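Local coordinates for JSC1_58120g3 ([Leptolyngbya] sp. JSC-1, PDB 6XHG), which probably acts as a cyanobacteriochrome-type photosensor, its GAF domain holding a linear tetrapyrrole (bilin) chromophore, at residues A[37-42]-A[145-150]; A[129-134]-A[141-146]. All coordinates share one frame; numbering follows the deposited sequence.

Interaction 1 (A[37-42]-A[145-150]). With BVX (3-[2-[(~{Z})-[5-[(4-ethenyl-3-methyl-5-oxidanylidene-pyrrol-2-ylidene)methyl]-3-(3-hydroxy-3-oxopropyl)-4-methyl-pyrrol-2-ylidene]methyl]-5-[(~{Z})-(3-ethyl-4-methyl-5-oxidanylidene-pyrrol-2-ylidene)methyl]-4-methyl-1~{H}-pyrrol-3-yl]propanoic acid), chain C.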
ATOM      1  N   ARG A  37      -6.966  -2.862  -7.582  1.00 29.24           N
ATOM      2  CA  ARG A  37      -7.034  -3.337  -6.207  1.00 25.71           C
ATOM      3  C   ARG A  37      -6.359  -2.341  -5.278  1.00 27.01           C
ATOM      4  O   ARG A  37      -5.332  -1.764  -5.624  1.00 29.70           O
ATOM      5  CB  ARG A  37      -6.385  -4.719  -6.052  1.00 26.69           C
ATOM      6  CG  ARG A  37      -6.873  -5.484  -4.824  1.00 29.58           C
ATOM      7  CD  ARG A  37      -5.941  -6.627  -4.450  1.00 37.53           C
ATOM      8  NE  ARG A  37      -5.790  -7.627  -5.504  1.00 42.06           N
ATOM      9  CZ  ARG A  37      -6.646  -8.619  -5.727  1.00 45.87           C
ATOM     10  NH1 ARG A  37      -7.737  -8.743  -4.984  1.00 48.04           N
ATOM     11  NH2 ARG A  37      -6.416  -9.482  -6.705  1.00 49.10           N
ATOM     12  N   VAL A  38      -6.965  -2.120  -4.114  1.00 22.73           N
ATOM     13  CA  VAL A  38      -6.317  -1.429  -3.008  1.00 27.61           C
ATOM     14  C   VAL A  38      -6.507  -2.278  -1.761  1.00 22.28           C
ATOM     15  O   VAL A  38      -7.604  -2.789  -1.512  1.00 24.33           O
ATOM     16  CB  VAL A  38      -6.879  -0.008  -2.798  1.00 30.69           C
ATOM     17  CG1 VAL A  38      -6.211   0.663  -1.606  1.00 21.81           C
ATOM     18  CG2 VAL A  38      -6.679   0.824  -4.047  1.00 31.38           C
ATOM     19  N   THR A  39      -5.434  -2.450  -0.997  1.00 21.94           N
ATOM     20  CA  THR A  39      -5.445  -3.313   0.172  1.00 24.22           C
ATOM     21  C   THR A  39      -4.874  -2.588   1.380  1.00 23.95           C
ATOM     22  O   THR A  39      -4.006  -1.714   1.261  1.00 28.11           O
ATOM     23  CB  THR A  39      -4.659  -4.613  -0.067  1.00 24.67           C
ATOM     24  OG1 THR A  39      -3.287  -4.306  -0.339  1.00 29.80           O
ATOM     25  CG2 THR A  39      -5.245  -5.377  -1.231  1.00 24.07           C
ATOM     26  N   ILE A  40      -5.363  -2.996   2.548  1.00 21.17           N
ATOM     27  CA  ILE A  40      -4.767  -2.688   3.841  1.00 24.98           C
ATOM     28  C   ILE A  40      -4.214  -3.982   4.418  1.00 24.00           C
ATOM     29  O   ILE A  40      -4.925  -4.993   4.490  1.00 33.01           O
ATOM     30  CB  ILE A  40      -5.780  -2.035   4.795  1.00 28.06           C
ATOM     31  CG1 ILE A  40      -6.193  -0.662   4.261  1.00 24.68           C
ATOM     32  CG2 ILE A  40      -5.185  -1.899   6.183  1.00 31.88           C
ATOM     33  CD1 ILE A  40      -7.477  -0.138   4.859  1.00 26.10           C
ATOM     34  N   TYR A  41      -2.936  -3.967   4.777  1.00 23.04           N
ATOM     35  CA  TYR A  41      -2.217  -5.149   5.224  1.00 24.45           C
ATOM     36  C   TYR A  41      -1.635  -4.860   6.600  1.00 35.28           C
ATOM     37  O   TYR A  41      -1.003  -3.823   6.799  1.00 36.22           O
ATOM     38  CB  TYR A  41      -1.142  -5.481   4.182  1.00 24.72           C
ATOM     39  CG  TYR A  41      -0.063  -6.472   4.538  1.00 26.78           C
ATOM     40  CD1 TYR A  41       1.080  -6.067   5.215  1.00 28.16           C
ATOM     41  CD2 TYR A  41      -0.156  -7.800   4.141  1.00 32.55           C
ATOM     42  CE1 TYR A  41       2.085  -6.961   5.515  1.00 34.49           C
ATOM     43  CE2 TYR A  41       0.846  -8.702   4.436  1.00 34.02           C
ATOM     44  CZ  TYR A  41       1.965  -8.277   5.123  1.00 34.34           C
ATOM     45  OH  TYR A  41       2.968  -9.169   5.421  1.00 41.02           O
ATOM     46  N   LYS A  42      -1.868  -5.761   7.553  1.00 35.74           N
ATOM     47  CA  LYS A  42      -1.453  -5.572   8.938  1.00 40.06           C
ATOM     48  C   LYS A  42      -0.244  -6.448   9.236  1.00 42.54           C
ATOM     49  O   LYS A  42      -0.274  -7.657   8.977  1.00 45.39           O
ATOM     50  CB  LYS A  42      -2.602  -5.898   9.894  1.00 46.18           C
ATOM     51  CG  LYS A  42      -2.253  -5.823  11.368  1.00 47.33           C
ATOM     52  CD  LYS A  42      -3.492  -6.051  12.223  1.00 47.80           C
ATOM     53  CE  LYS A  42      -3.202  -5.847  13.701  1.00 48.74           C
ATOM     54  NZ  LYS A  42      -4.428  -6.014  14.530  1.00 52.00           N
ATOM     55  N   SER A 145      -1.532  -0.569   0.108  1.00 22.72           N
ATOM     56  CA  SER A 145      -1.028  -0.941  -1.207  1.00 24.85           C
ATOM     57  C   SER A 145      -2.049  -0.626  -2.287  1.00 24.26           C
ATOM     58  O   SER A 145      -3.231  -0.953  -2.149  1.00 17.70           O
ATOM     59  CB  SER A 145      -0.661  -2.428  -1.247  1.00 30.82           C
ATOM     60  OG  SER A 145       0.309  -2.734  -0.261  1.00 41.30           O
ATOM     61  N   ALA A 146      -1.585   0.022  -3.348  1.00 27.67           N
ATOM     62  CA  ALA A 146      -2.338   0.188  -4.583  1.00 26.83           C
ATOM     63  C   ALA A 146      -1.755  -0.727  -5.655  1.00 27.37           C
ATOM     64  O   ALA A 146      -0.553  -0.665  -5.936  1.00 28.19           O
ATOM     65  CB  ALA A 146      -2.308   1.644  -5.043  1.00 19.52           C
ATOM     66  N   PHE A 147      -2.599  -1.571  -6.246  1.00 19.98           N
ATOM     67  CA  PHE A 147      -2.184  -2.602  -7.186  1.00 26.81           C
ATOM     68  C   PHE A 147      -2.939  -2.404  -8.491  1.00 25.32           C
ATOM     69  O   PHE A 147      -4.154  -2.145  -8.490  1.00 33.53           O
ATOM     70  CB  PHE A 147      -2.482  -4.028  -6.678  1.00 26.04           C
ATOM     71  CG  PHE A 147      -1.691  -4.448  -5.470  1.00 28.77           C
ATOM     72  CD1 PHE A 147      -0.323  -4.254  -5.408  1.00 29.46           C
ATOM     73  CD2 PHE A 147      -2.319  -5.079  -4.408  1.00 27.98           C
ATOM     74  CE1 PHE A 147       0.401  -4.665  -4.303  1.00 23.41           C
ATOM     75  CE2 PHE A 147      -1.600  -5.488  -3.299  1.00 25.24           C
ATOM     76  CZ  PHE A 147      -0.239  -5.283  -3.249  1.00 23.85           C
ATOM     77  N   GLN A 148      -2.236  -2.634  -9.595  1.00 25.13           N
ATOM     78  CA  GLN A 148      -2.842  -2.919 -10.885  1.00 29.39           C
ATOM     79  C   GLN A 148      -2.499  -4.351 -11.267  1.00 32.92           C
ATOM     80  O   GLN A 148      -1.351  -4.784 -11.127  1.00 34.59           O
ATOM     81  CB  GLN A 148      -2.329  -1.942 -11.952  1.00 30.14           C
ATOM     82  CG  GLN A 148      -3.135  -1.891 -13.243  1.00 33.81           C
ATOM     83  CD  GLN A 148      -4.471  -1.184 -13.092  1.00 36.72           C
ATOM     84  OE1 GLN A 148      -5.098  -1.219 -12.033  1.00 34.80           O
ATOM     85  NE2 GLN A 148      -4.911  -0.534 -14.161  1.00 46.03           N
ATOM     86  N   ASN A 149      -3.500  -5.082 -11.747  1.00 37.81           N
ATOM     87  CA  ASN A 149      -3.375  -6.516 -11.961  1.00 38.11           C
ATOM     88  C   ASN A 149      -3.275  -6.914 -13.424  1.00 40.81           C
ATOM     89  O   ASN A 149      -2.591  -7.890 -13.740  1.00 45.22           O
ATOM     90  CB  ASN A 149      -4.567  -7.241 -11.328  1.00 39.93           C
ATOM     91  CG  ASN A 149      -4.646  -7.027  -9.827  1.00 34.13           C
ATOM     92  OD1 ASN A 149      -3.659  -6.671  -9.185  1.00 29.53           O
ATOM     93  ND2 ASN A 149      -5.832  -7.221  -9.266  1.00 34.36           N
ATOM     94  N   SER A 150      -3.936  -6.181 -14.322  1.00 38.02           N
ATOM     95  CA  SER A 150      -3.998  -6.564 -15.726  1.00 44.70           C
ATOM     96  C   SER A 150      -2.877  -5.980 -16.576  1.00 48.73           C
ATOM     97  O   SER A 150      -2.674  -6.448 -17.702  1.00 54.04           O
ATOM     98  CB  SER A 150      -5.348  -6.150 -16.319  1.00 45.92           C
ATOM     99  OG  SER A 150      -5.514  -4.743 -16.271  1.00 45.82           O
TER
HETATM  100  CHA BVX C 801      11.252  -6.549  -0.546  1.00 27.29           C
HETATM  101  NA  BVX C 801       8.735  -7.077  -0.243  1.00 30.50           N
HETATM  102  C1A BVX C 801       9.762  -6.224  -0.427  1.00 27.60           C
HETATM  103  C2A BVX C 801       9.243  -4.950  -0.487  1.00 29.68           C
HETATM  104  C3A BVX C 801       7.892  -5.039  -0.330  1.00 30.86           C
HETATM  105  C4A BVX C 801       7.578  -6.381  -0.177  1.00 31.76           C
HETATM  106  CMA BVX C 801       6.958  -3.832  -0.339  1.00 29.61           C
HETATM  107  CAA BVX C 801      10.058  -3.671  -0.672  1.00 27.50           C
HETATM  108  CBA BVX C 801      10.454  -3.184   0.726  1.00 33.44           C
HETATM  109  CGA BVX C 801      11.923  -2.762   0.773  1.00 41.99           C
HETATM  110  O1A BVX C 801      12.610  -2.734  -0.283  1.00 44.72           O
HETATM  111  O2A BVX C 801      12.446  -2.437   1.872  1.00 40.39           O
HETATM  112  CHB BVX C 801       6.220  -7.076   0.032  1.00 29.97           C
HETATM  113  NB  BVX C 801       4.494  -5.679  -0.892  1.00 29.80           N
HETATM  114  C1B BVX C 801       5.006  -6.542   0.015  1.00 26.23           C
HETATM  115  C2B BVX C 801       4.015  -6.823   0.929  1.00 25.25           C
HETATM  116  C3B BVX C 801       2.913  -6.127   0.591  1.00 23.12           C
HETATM  117  C4B BVX C 801       3.209  -5.406  -0.542  1.00 34.15           C
HETATM  118  CMB BVX C 801       4.134  -7.764   2.121  1.00 21.97           C
HETATM  119  OB  BVX C 801       2.477  -4.675  -1.124  1.00 30.70           O
HETATM  120  CAB BVX C 801       1.588  -6.145   1.357  1.00 22.64           C
HETATM  121  CBB BVX C 801       0.447  -5.917   0.743  1.00 21.77           C
HETATM  122  NC  BVX C 801       9.751 -11.788  -0.818  1.00 29.97           N
HETATM  123  C1C BVX C 801       8.998 -12.917  -0.693  1.00 31.92           C
HETATM  124  C2C BVX C 801       9.798 -13.993  -0.982  1.00 36.67           C
HETATM  125  C3C BVX C 801      11.025 -13.531  -1.284  1.00 33.33           C
HETATM  126  C4C BVX C 801      11.000 -12.158  -1.178  1.00 30.03           C
HETATM  127  CMC BVX C 801       9.372 -15.461  -0.969  1.00 38.60           C
HETATM  128  OC  BVX C 801       7.855 -12.976  -0.388  1.00 29.21           O
HETATM  129  CAC BVX C 801      12.227 -14.396  -1.671  1.00 38.90           C
HETATM  130  CBC BVX C 801      13.285 -14.507  -0.575  1.00 48.35           C
HETATM  131  CHD BVX C 801      12.048 -11.387  -1.416  1.00 29.88           C
HETATM  132  ND  BVX C 801      11.186  -8.953  -0.883  1.00 26.81           N
HETATM  133  C1D BVX C 801      12.152  -9.867  -1.208  1.00 29.09           C
HETATM  134  C2D BVX C 801      13.341  -9.199  -1.353  1.00 25.40           C
HETATM  135  C3D BVX C 801      13.124  -7.891  -1.117  1.00 29.59           C
HETATM  136  C4D BVX C 801      11.788  -7.729  -0.824  1.00 28.64           C
HETATM  137  CMD BVX C 801      14.681  -9.842  -1.712  1.00 19.50           C
HETATM  138  CAD BVX C 801      14.184  -6.791  -1.171  1.00 30.36           C
HETATM  139  CBD BVX C 801      13.963  -5.866  -2.371  1.00 31.15           C
HETATM  140  CGD BVX C 801      13.916  -6.676  -3.663  1.00 31.05           C
HETATM  141  O1D BVX C 801      14.846  -7.470  -3.949  1.00 35.98           O
HETATM  142  O2D BVX C 801      12.945  -6.541  -4.447  1.00 32.70           O
HETATM  143  O   HOH W   1      -3.737  -8.282  -6.665  1.00 35.77           O

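Interaction 2 (A[129-134]-A[141-146]). With BVX (3-[2-[(~{Z})-[5-[(4-ethenyl-3-methyl-5-oxidanylidene-pyrrol-2-ylidene)methyl]-3-(3-hydroxy-3-oxopropyl)-4-methyl-pyrrol-2-ylidene]methyl]-5-[(~{Z})-(3-ethyl-4-methyl-5-oxidanylidene-pyrrol-2-ylidene)methyl]-4-methyl-1~{H}-pyrrol-3-yl]propanoic acid), chain C.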
ATOM      1  N   CYS A 129       2.609  -1.965  -8.493  1.00 31.22           N
ATOM      2  CA  CYS A 129       2.261  -1.732  -7.097  1.00 33.78           C
ATOM      3  C   CYS A 129       2.844  -0.431  -6.567  1.00 30.76           C
ATOM      4  O   CYS A 129       4.010  -0.109  -6.811  1.00 20.97           O
ATOM      5  CB  CYS A 129       2.751  -2.889  -6.216  1.00 40.16           C
ATOM      6  SG  CYS A 129       4.530  -3.235  -6.348  1.00 46.61           S
ATOM      7  N   ALA A 130       2.032   0.288  -5.794  1.00 28.14           N
ATOM      8  CA  ALA A 130       2.484   1.416  -4.992  1.00 23.19           C
ATOM      9  C   ALA A 130       2.119   1.132  -3.543  1.00 22.89           C
ATOM     10  O   ALA A 130       0.934   0.996  -3.216  1.00 20.55           O
ATOM     11  CB  ALA A 130       1.859   2.727  -5.472  1.00 21.60           C
ATOM     12  N   VAL A 131       3.127   1.058  -2.678  1.00 17.17           N
ATOM     13  CA  VAL A 131       2.983   0.529  -1.326  1.00 22.23           C
ATOM     14  C   VAL A 131       3.564   1.543  -0.354  1.00 27.87           C
ATOM     15  O   VAL A 131       4.707   1.984  -0.528  1.00 28.34           O
ATOM     16  CB  VAL A 131       3.679  -0.836  -1.156  1.00 19.24           C
ATOM     17  CG1 VAL A 131       3.312  -1.457   0.184  1.00 17.88           C
ATOM     18  CG2 VAL A 131       3.312  -1.772  -2.296  1.00 24.97           C
ATOM     19  N   VAL A 132       2.790   1.906   0.672  1.00 24.75           N
ATOM     20  CA  VAL A 132       3.221   2.899   1.646  1.00 26.30           C
ATOM     21  C   VAL A 132       2.913   2.393   3.049  1.00 27.54           C
ATOM     22  O   VAL A 132       2.039   1.547   3.258  1.00 26.84           O
ATOM     23  CB  VAL A 132       2.562   4.279   1.424  1.00 22.43           C
ATOM     24  CG1 VAL A 132       2.836   4.791   0.024  1.00 19.72           C
ATOM     25  CG2 VAL A 132       1.066   4.198   1.689  1.00 24.93           C
ATOM     26  N   ALA A 133       3.656   2.934   4.013  1.00 27.99           N
ATOM     27  CA  ALA A 133       3.561   2.505   5.400  1.00 25.56           C
ATOM     28  C   ALA A 133       2.330   3.086   6.081  1.00 18.95           C
ATOM     29  O   ALA A 133       1.958   4.240   5.854  1.00 28.12           O
ATOM     30  CB  ALA A 133       4.822   2.913   6.166  1.00 24.66           C
ATOM     31  N   ILE A 134       1.704   2.279   6.928  1.00 19.15           N
ATOM     32  CA  ILE A 134       0.697   2.750   7.870  1.00 34.21           C
ATOM     33  C   ILE A 134       1.343   2.781   9.248  1.00 38.55           C
ATOM     34  O   ILE A 134       1.799   1.747   9.752  1.00 43.73           O
ATOM     35  CB  ILE A 134      -0.556   1.861   7.861  1.00 32.25           C
ATOM     36  CG1 ILE A 134      -1.235   1.896   6.491  1.00 25.84           C
ATOM     37  CG2 ILE A 134      -1.534   2.307   8.937  1.00 19.83           C
ATOM     38  CD1 ILE A 134      -2.296   0.837   6.321  1.00 17.75           C
ATOM     39  N   TRP A 141       2.650  -0.245  11.719  1.00 26.19           N
ATOM     40  CA  TRP A 141       1.475  -1.087  11.907  1.00 29.76           C
ATOM     41  C   TRP A 141       1.172  -1.947  10.686  1.00 31.44           C
ATOM     42  O   TRP A 141       0.762  -3.105  10.825  1.00 35.15           O
ATOM     43  CB  TRP A 141       0.259  -0.214  12.245  1.00 32.11           C
ATOM     44  CG  TRP A 141      -1.027  -0.973  12.452  1.00 35.60           C
ATOM     45  CD1 TRP A 141      -1.546  -1.390  13.645  1.00 37.68           C
ATOM     46  CD2 TRP A 141      -1.975  -1.361  11.446  1.00 33.49           C
ATOM     47  NE1 TRP A 141      -2.744  -2.034  13.441  1.00 34.90           N
ATOM     48  CE2 TRP A 141      -3.031  -2.027  12.101  1.00 33.52           C
ATOM     49  CE3 TRP A 141      -2.028  -1.219  10.055  1.00 30.65           C
ATOM     50  CZ2 TRP A 141      -4.125  -2.550  11.415  1.00 34.51           C
ATOM     51  CZ3 TRP A 141      -3.120  -1.739   9.376  1.00 28.72           C
ATOM     52  CH2 TRP A 141      -4.151  -2.396  10.056  1.00 29.95           C
ATOM     53  N   GLY A 142       1.369  -1.413   9.489  1.00 33.00           N
ATOM     54  CA  GLY A 142       1.004  -2.141   8.294  1.00 32.14           C
ATOM     55  C   GLY A 142       1.363  -1.373   7.044  1.00 33.25           C
ATOM     56  O   GLY A 142       2.187  -0.456   7.068  1.00 37.00           O
ATOM     57  N   LEU A 143       0.729  -1.766   5.949  1.00 25.52           N
ATOM     58  CA  LEU A 143       0.983  -1.215   4.629  1.00 23.63           C
ATOM     59  C   LEU A 143      -0.331  -0.906   3.931  1.00 21.20           C
ATOM     60  O   LEU A 143      -1.307  -1.655   4.053  1.00 19.52           O
ATOM     61  CB  LEU A 143       1.799  -2.195   3.775  1.00 25.48           C
ATOM     62  CG  LEU A 143       3.125  -2.714   4.336  1.00 23.17           C
ATOM     63  CD1 LEU A 143       3.668  -3.860   3.478  1.00 19.17           C
ATOM     64  CD2 LEU A 143       4.144  -1.590   4.455  1.00 19.00           C
ATOM     65  N   LEU A 144      -0.353   0.202   3.200  1.00 22.79           N
ATOM     66  CA  LEU A 144      -1.436   0.517   2.278  1.00 22.04           C
ATOM     67  C   LEU A 144      -0.900   0.320   0.871  1.00 22.57           C
ATOM     68  O   LEU A 144       0.073   0.974   0.480  1.00 29.14           O
ATOM     69  CB  LEU A 144      -1.933   1.948   2.479  1.00 21.05           C
ATOM     70  CG  LEU A 144      -2.912   2.463   1.423  1.00 27.06           C
ATOM     71  CD1 LEU A 144      -4.230   1.710   1.498  1.00 27.60           C
ATOM     72  CD2 LEU A 144      -3.135   3.959   1.588  1.00 22.29           C
ATOM     73  N   SER A 145      -1.532  -0.569   0.108  1.00 22.72           N
ATOM     74  CA  SER A 145      -1.028  -0.941  -1.207  1.00 24.85           C
ATOM     75  C   SER A 145      -2.049  -0.626  -2.287  1.00 24.26           C
ATOM     76  O   SER A 145      -3.231  -0.953  -2.149  1.00 17.70           O
ATOM     77  CB  SER A 145      -0.661  -2.428  -1.247  1.00 30.82           C
ATOM     78  OG  SER A 145       0.309  -2.734  -0.261  1.00 41.30           O
ATOM     79  N   ALA A 146      -1.585   0.022  -3.348  1.00 27.67           N
ATOM     80  CA  ALA A 146      -2.338   0.188  -4.583  1.00 26.83           C
ATOM     81  C   ALA A 146      -1.755  -0.727  -5.655  1.00 27.37           C
ATOM     82  O   ALA A 146      -0.553  -0.665  -5.936  1.00 28.19           O
ATOM     83  CB  ALA A 146      -2.308   1.644  -5.043  1.00 19.52           C
TER
HETATM   84  CHA BVX C 801      11.252  -6.549  -0.546  1.00 27.29           C
HETATM   85  NA  BVX C 801       8.735  -7.077  -0.243  1.00 30.50           N
HETATM   86  C1A BVX C 801       9.762  -6.224  -0.427  1.00 27.60           C
HETATM   87  C2A BVX C 801       9.243  -4.950  -0.487  1.00 29.68           C
HETATM   88  C3A BVX C 801       7.892  -5.039  -0.330  1.00 30.86           C
HETATM   89  C4A BVX C 801       7.578  -6.381  -0.177  1.00 31.76           C
HETATM   90  CMA BVX C 801       6.958  -3.832  -0.339  1.00 29.61           C
HETATM   91  CAA BVX C 801      10.058  -3.671  -0.672  1.00 27.50           C
HETATM   92  CBA BVX C 801      10.454  -3.184   0.726  1.00 33.44           C
HETATM   93  CGA BVX C 801      11.923  -2.762   0.773  1.00 41.99           C
HETATM   94  O1A BVX C 801      12.610  -2.734  -0.283  1.00 44.72           O
HETATM   95  O2A BVX C 801      12.446  -2.437   1.872  1.00 40.39           O
HETATM   96  CHB BVX C 801       6.220  -7.076   0.032  1.00 29.97           C
HETATM   97  NB  BVX C 801       4.494  -5.679  -0.892  1.00 29.80           N
HETATM   98  C1B BVX C 801       5.006  -6.542   0.015  1.00 26.23           C
HETATM   99  C2B BVX C 801       4.015  -6.823   0.929  1.00 25.25           C
HETATM  100  C3B BVX C 801       2.913  -6.127   0.591  1.00 23.12           C
HETATM  101  C4B BVX C 801       3.209  -5.406  -0.542  1.00 34.15           C
HETATM  102  CMB BVX C 801       4.134  -7.764   2.121  1.00 21.97           C
HETATM  103  OB  BVX C 801       2.477  -4.675  -1.124  1.00 30.70           O
HETATM  104  CAB BVX C 801       1.588  -6.145   1.357  1.00 22.64           C
HETATM  105  CBB BVX C 801       0.447  -5.917   0.743  1.00 21.77           C
HETATM  106  NC  BVX C 801       9.751 -11.788  -0.818  1.00 29.97           N
HETATM  107  C1C BVX C 801       8.998 -12.917  -0.693  1.00 31.92           C
HETATM  108  C2C BVX C 801       9.798 -13.993  -0.982  1.00 36.67           C
HETATM  109  C3C BVX C 801      11.025 -13.531  -1.284  1.00 33.33           C
HETATM  110  C4C BVX C 801      11.000 -12.158  -1.178  1.00 30.03           C
HETATM  111  CMC BVX C 801       9.372 -15.461  -0.969  1.00 38.60           C
HETATM  112  OC  BVX C 801       7.855 -12.976  -0.388  1.00 29.21           O
HETATM  113  CAC BVX C 801      12.227 -14.396  -1.671  1.00 38.90           C
HETATM  114  CBC BVX C 801      13.285 -14.507  -0.575  1.00 48.35           C
HETATM  115  CHD BVX C 801      12.048 -11.387  -1.416  1.00 29.88           C
HETATM  116  ND  BVX C 801      11.186  -8.953  -0.883  1.00 26.81           N
HETATM  117  C1D BVX C 801      12.152  -9.867  -1.208  1.00 29.09           C
HETATM  118  C2D BVX C 801      13.341  -9.199  -1.353  1.00 25.40           C
HETATM  119  C3D BVX C 801      13.124  -7.891  -1.117  1.00 29.59           C
HETATM  120  C4D BVX C 801      11.788  -7.729  -0.824  1.00 28.64           C
HETATM  121  CMD BVX C 801      14.681  -9.842  -1.712  1.00 19.50           C
HETATM  122  CAD BVX C 801      14.184  -6.791  -1.171  1.00 30.36           C
HETATM  123  CBD BVX C 801      13.963  -5.866  -2.371  1.00 31.15           C
HETATM  124  CGD BVX C 801      13.916  -6.676  -3.663  1.00 31.05           C
HETATM  125  O1D BVX C 801      14.846  -7.470  -3.949  1.00 35.98           O
HETATM  126  O2D BVX C 801      12.945  -6.541  -4.447  1.00 32.70           O

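Interaction 1 (A[37-42]-A[145-150])
Arg-37 and Phe-147 form a hydrogen-bonded antiparallel pair: Arg-37 N donates to Phe-147 O at 3.0 Å, and Phe-147 N returns a straighter bond to Arg-37 O at 2.8 Å. With CG trans to the backbone N (chi1 -158°), the Arg-37 side chain runs past the phenyl ring and lays CD against its edge, 3.9 Å from Phe-147 CD2. A bend at chi3 then turns the guanidinium toward the Asn-149 amide, its plane steeply inclined (71°) to the phenyl ring; there NH2 and ND2 are both donors and do not bond, while NH1 forms a salt bridge with Glu-54 and bonds to Arg-61 O. Val-38 turns to the other face, with Ala-146; its CG1 rests 3.4 Å from Ser-145 O, which also receives a CA-H...O contact from Val-38 CA. These are two central, neighbouring strands of the antiparallel GAF-domain sheet, and the face bearing Arg-37, Thr-39, Ser-145 and Phe-147 looks toward the bilin. Thr-39 N bonds to Ser-145 O at 2.9 Å, and Thr-39 O accepts a bond from Ser-145 N. Thr-39 OG1 sits between its own N and carbonyl carbon (chi1 62°), packed against Ser-145 CB and Phe-147 CE2; it is buried with no polar partner in the model. Beside it, Ser-145 OG donates to BVX OB at 3.0 Å, and Phe-147 CZ brings its ring edge within 3.5 Å of the same oxygen. Tyr-41 lays one ring face against the ligand's vinyl group, CG lying 3.6 Å from BVX CAB, while its OH bonds to Trp-68 O.

Interaction 2 (A[129-134]-A[141-146])
Ile-134 O is gripped by two consecutive backbone donors, Trp-141 N at 2.9 Å and Gly-142 N at a longer 3.2 Å. Two residues facing one make this a classic beta bulge in the hairpin of strands 128-136 and 139-148. Gly-142 also gives its carbonyl back: Ile-134 N reaches Gly-142 O at 2.8 Å from well above the carbonyl plane (49° out of it), so no lone pair is addressed squarely. Past the bulge the pairing is regular, with two-way bonds between Val-132 and Leu-144 and between Ala-130 and Ala-146; Ala-146 N to Ala-130 O, at 2.7 Å, is nearly straight (176°).

The side chains sort onto two faces. On one, Ile-134 lies alongside Trp-141 and points the same way, CG2 meeting the indole at CE3 (3.7 Å), while its extended arm (chi2 168°) carries CD1 the other way along the strand, to Leu-143 O and Leu-144 CB. Val-132 and Leu-144 likewise run side by side, CG2 against CB. Helix 157-178 packs over this face, touching Ala-130, Val-132 and Ile-134.

The other face, with Val-131, Leu-143 and Ser-145, is turned to the vinyl-bearing ring of BVX. Leu-143 CD1 lies over the ring, 3.7 Å from BVX C3B, and its CB also meets Val-131 CG1. Ser-145 and Val-131 stand at the ring's carbonyl end: Val-131 CG1 touches Ser-145 OG at 3.3 Å, and Val-131 CG2 comes 3.2 Å from BVX OB. The hydroxyl bond from Ser-145 to the bilin carbonyl thus lies beside the Val-131 methyls and the Leu-143 side chain, a setting in which it would probably influence the ring's orientation and electronic state.

Overall arrangement
Interactions 1 and 2 lie with centres 8 Å apart in one antiparallel sheet, on opposite edges of the same strand: 139-148 pairs with 37-43 in interaction 1 and with 128-136 in interaction 2. Ser-145 and Ala-146 belong to both. Along the chain, 37-42 comes first; some 85 residues later begins the hairpin 128-148, which supplies the other segments, so the first pairing is long-range and the second local. Tyr-41 O, probably bonded to Leu-143 N, extends the first pairing, and Phe-147 packs on Cys-129 of the neighbouring strand. Together the three strands form a continuous floor beneath one end of the bilin, with helix 157-178 behind it.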